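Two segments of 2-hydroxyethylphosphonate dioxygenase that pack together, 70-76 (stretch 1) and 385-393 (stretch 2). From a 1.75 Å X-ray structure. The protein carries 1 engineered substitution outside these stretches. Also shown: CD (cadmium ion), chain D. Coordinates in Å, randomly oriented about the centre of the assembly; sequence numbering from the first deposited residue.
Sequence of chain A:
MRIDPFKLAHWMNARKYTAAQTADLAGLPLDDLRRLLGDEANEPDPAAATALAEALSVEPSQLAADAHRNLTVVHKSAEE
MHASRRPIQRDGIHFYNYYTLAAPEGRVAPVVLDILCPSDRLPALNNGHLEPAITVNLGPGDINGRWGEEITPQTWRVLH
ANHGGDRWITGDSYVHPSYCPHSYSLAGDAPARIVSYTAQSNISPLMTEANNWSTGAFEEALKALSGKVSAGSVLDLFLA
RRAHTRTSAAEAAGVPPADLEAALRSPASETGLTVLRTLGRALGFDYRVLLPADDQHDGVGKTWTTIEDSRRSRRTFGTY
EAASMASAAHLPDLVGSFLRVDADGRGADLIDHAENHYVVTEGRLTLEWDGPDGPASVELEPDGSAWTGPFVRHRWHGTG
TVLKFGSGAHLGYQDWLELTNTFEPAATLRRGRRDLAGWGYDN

Stretch 1 (70-76) NLTVVHK
Stretch 2 (385-393) SAWTGPFVR

Five backbone hydrogen bonds join the stretches as an antiparallel two-strand ladder, strand 73-76 running at 168° to strand 385-388 with their axes 4.6 Å apart at closest approach. Val74 and Trp387 form a reciprocal pair: Trp387 N donates to Val74 O (2.8 Å) and Val74 N to Trp387 O (3.2 Å). Two residues along, Lys76 N donates to Ser385 O (2.9 Å) and Ser385 N to Lys76 O (3.0 Å). At the other end Gly389 N reaches Thr72 O (3.0 Å), carrying the pairing just past the strands. Between these rungs lie the non-hydrogen-bonded pairs Val73-Thr388 and His75-Ala386, with CA-CA distances of 4.8 and 4.2 Å; there CA-H...O contacts fill in, such as Val73 CA to Trp387 O (3.3 Å) and Ala386 CA to Val74 O (3.2 Å). A water donates to Lys76 O (3.0 Å) and accepts from Ser385 OG (2.6 Å), the serine being p.

Strand residues are extended, with phi -119 to -149° and psi 127 to 165°. Thr72 (-124/-57°) precedes them. After Thr388, a type II turn spans Gly389-Val392, with Pro390 at -60/140° and Phe391 at 61/18°; its closing bond, Val392 N to Gly389 O (3.3 Å), is weak.

Val74, Lys76, Ser385 and Trp387 share one sheet face. The buried Trp387 (chi1 t, chi2 89°) contributes the largest covered area of the 465 Å² total: its broad indole places CE3 4.0 Å from Val74 CG2 (Val74 t) and CZ3 4.1 Å from Leu71 CB. Lys76 is all-trans, its end leading away. On the other face, Val73 (t) sets CG2 4.1 Å from Val392 CG1 (Val392 t) and 4.1 Å from Thr388 CG2 (Thr388 p). Small Ala386 accompanies the close approach to His75, whose imidazole (p, chi2 77°) leads away and binds cadmium through NE2 at 2.5 Å.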

# COMPACT_ATOMS: atom_id res chain seq x y z
N ASN A 70 5.78 -17.13 -7.54
CA ASN A 70 4.52 -17.81 -7.86
C ASN A 70 3.57 -17.91 -6.70
O ASN A 70 2.62 -18.70 -6.76
CB ASN A 70 4.76 -19.18 -8.52
CG ASN A 70 5.52 -19.01 -9.82
OD1 ASN A 70 5.14 -18.19 -10.63
ND2 ASN A 70 6.64 -19.70 -9.96
N LEU A 71 3.80 -17.16 -5.62
CA LEU A 71 2.84 -17.18 -4.53
C LEU A 71 1.54 -16.71 -5.09
O LEU A 71 1.53 -15.79 -5.87
CB LEU A 71 3.22 -16.25 -3.35
CG LEU A 71 3.96 -16.92 -2.18
CD1 LEU A 71 5.03 -17.90 -2.64
CD2 LEU A 71 4.51 -15.82 -1.30
N THR A 72 0.46 -17.29 -4.61
CA THR A 72 -0.88 -16.85 -4.96
C THR A 72 -1.64 -16.52 -3.67
O THR A 72 -2.21 -15.45 -3.54
CB THR A 72 -1.66 -17.93 -5.74
OG1 THR A 72 -1.66 -19.14 -4.95
CG2 THR A 72 -0.98 -18.21 -7.02
N VAL A 73 -1.74 -17.49 -2.77
CA VAL A 73 -2.53 -17.36 -1.54
C VAL A 73 -1.71 -17.91 -0.39
O VAL A 73 -1.07 -18.95 -0.54
CB VAL A 73 -3.87 -18.03 -1.60
CG1 VAL A 73 -4.57 -18.09 -0.20
CG2 VAL A 73 -4.74 -17.31 -2.58
N VAL A 74 -1.74 -17.19 0.74
CA VAL A 74 -1.12 -17.64 2.01
C VAL A 74 -2.25 -17.57 3.02
O VAL A 74 -3.07 -16.62 2.96
CB VAL A 74 -0.01 -16.66 2.43
CG1 VAL A 74 0.47 -17.00 3.83
CG2 VAL A 74 1.12 -16.74 1.39
N HIS A 75 -2.36 -18.55 3.91
CA HIS A 75 -3.44 -18.55 4.92
C HIS A 75 -2.90 -18.98 6.30
O HIS A 75 -1.79 -19.53 6.41
CB HIS A 75 -4.60 -19.41 4.45
CG HIS A 75 -4.17 -20.77 4.03
ND1 HIS A 75 -3.86 -21.76 4.93
CD2 HIS A 75 -4.01 -21.30 2.80
CE1 HIS A 75 -3.49 -22.85 4.27
NE2 HIS A 75 -3.55 -22.58 2.98
N LYS A 76 -3.64 -18.63 7.35
CA LYS A 76 -3.20 -18.78 8.73
C LYS A 76 -4.41 -19.08 9.56
O LYS A 76 -5.40 -18.35 9.52
CB LYS A 76 -2.54 -17.48 9.25
CG LYS A 76 -1.90 -17.64 10.62
CD LYS A 76 -1.03 -16.43 10.90
CE LYS A 76 -0.29 -16.55 12.20
NZ LYS A 76 0.73 -15.48 12.27
N SER A 385 -7.20 -16.12 8.69
CA SER A 385 -6.93 -15.05 7.73
C SER A 385 -6.25 -15.58 6.50
O SER A 385 -5.69 -16.71 6.51
CB SER A 385 -6.03 -13.99 8.40
OG SER A 385 -4.84 -14.58 8.89
N ALA A 386 -6.26 -14.75 5.46
CA ALA A 386 -5.55 -15.02 4.25
C ALA A 386 -4.98 -13.79 3.56
O ALA A 386 -5.39 -12.64 3.85
CB ALA A 386 -6.47 -15.75 3.31
N TRP A 387 -4.07 -14.04 2.60
CA TRP A 387 -3.48 -13.00 1.74
C TRP A 387 -3.66 -13.42 0.33
O TRP A 387 -3.44 -14.58 0.06
CB TRP A 387 -2.02 -12.85 2.05
CG TRP A 387 -1.26 -12.02 1.11
CD1 TRP A 387 -1.08 -10.67 1.18
CD2 TRP A 387 -0.55 -12.45 -0.06
NE1 TRP A 387 -0.33 -10.25 0.16
CE2 TRP A 387 0.01 -11.31 -0.63
CE3 TRP A 387 -0.35 -13.69 -0.69
CZ2 TRP A 387 0.81 -11.38 -1.79
CZ3 TRP A 387 0.40 -13.73 -1.86
CH2 TRP A 387 0.98 -12.58 -2.35
N THR A 388 -4.03 -12.52 -0.57
CA THR A 388 -4.08 -12.85 -2.01
C THR A 388 -3.12 -11.94 -2.76
O THR A 388 -3.12 -10.75 -2.46
CB THR A 388 -5.48 -12.77 -2.57
OG1 THR A 388 -6.01 -11.47 -2.48
CG2 THR A 388 -6.48 -13.72 -1.77
N GLY A 389 -2.31 -12.49 -3.69
CA GLY A 389 -1.44 -11.70 -4.56
C GLY A 389 -2.29 -10.90 -5.55
O GLY A 389 -3.50 -11.13 -5.69
N PRO A 390 -1.68 -9.94 -6.24
CA PRO A 390 -2.39 -9.14 -7.25
C PRO A 390 -2.94 -10.05 -8.35
O PRO A 390 -2.25 -10.97 -8.78
CB PRO A 390 -1.30 -8.23 -7.80
CG PRO A 390 -0.32 -8.13 -6.68
CD PRO A 390 -0.26 -9.50 -6.09
N PHE A 391 -4.14 -9.75 -8.81
CA PHE A 391 -4.80 -10.46 -9.89
C PHE A 391 -5.04 -11.95 -9.65
O PHE A 391 -5.25 -12.70 -10.61
CB PHE A 391 -4.07 -10.17 -11.20
CG PHE A 391 -4.26 -8.76 -11.65
CD1 PHE A 391 -5.47 -8.35 -12.17
CD2 PHE A 391 -3.26 -7.81 -11.48
CE1 PHE A 391 -5.67 -7.07 -12.57
CE2 PHE A 391 -3.46 -6.51 -11.85
CZ PHE A 391 -4.66 -6.12 -12.43
N VAL A 392 -5.01 -12.42 -8.37
CA VAL A 392 -5.34 -13.78 -8.07
C VAL A 392 -6.85 -13.89 -7.98
O VAL A 392 -7.47 -13.31 -7.14
CB VAL A 392 -4.67 -14.23 -6.76
CG1 VAL A 392 -5.20 -15.55 -6.27
CG2 VAL A 392 -3.19 -14.14 -6.91
N ARG A 393 -7.42 -14.77 -8.81
CA ARG A 393 -8.87 -14.90 -8.87
C ARG A 393 -9.28 -15.86 -7.73
O ARG A 393 -8.67 -16.87 -7.49
CB ARG A 393 -9.33 -15.39 -10.27
CG ARG A 393 -10.80 -15.69 -10.49
CD ARG A 393 -10.93 -16.72 -11.63
NE ARG A 393 -10.93 -16.07 -12.94
CZ ARG A 393 -10.59 -16.67 -14.10
NH1 ARG A 393 -10.21 -17.96 -14.15
NH2 ARG A 393 -10.62 -15.97 -15.24
CD CD D . -2.31 -24.46 1.87
O HOH W 1 -5.11 -15.86 11.17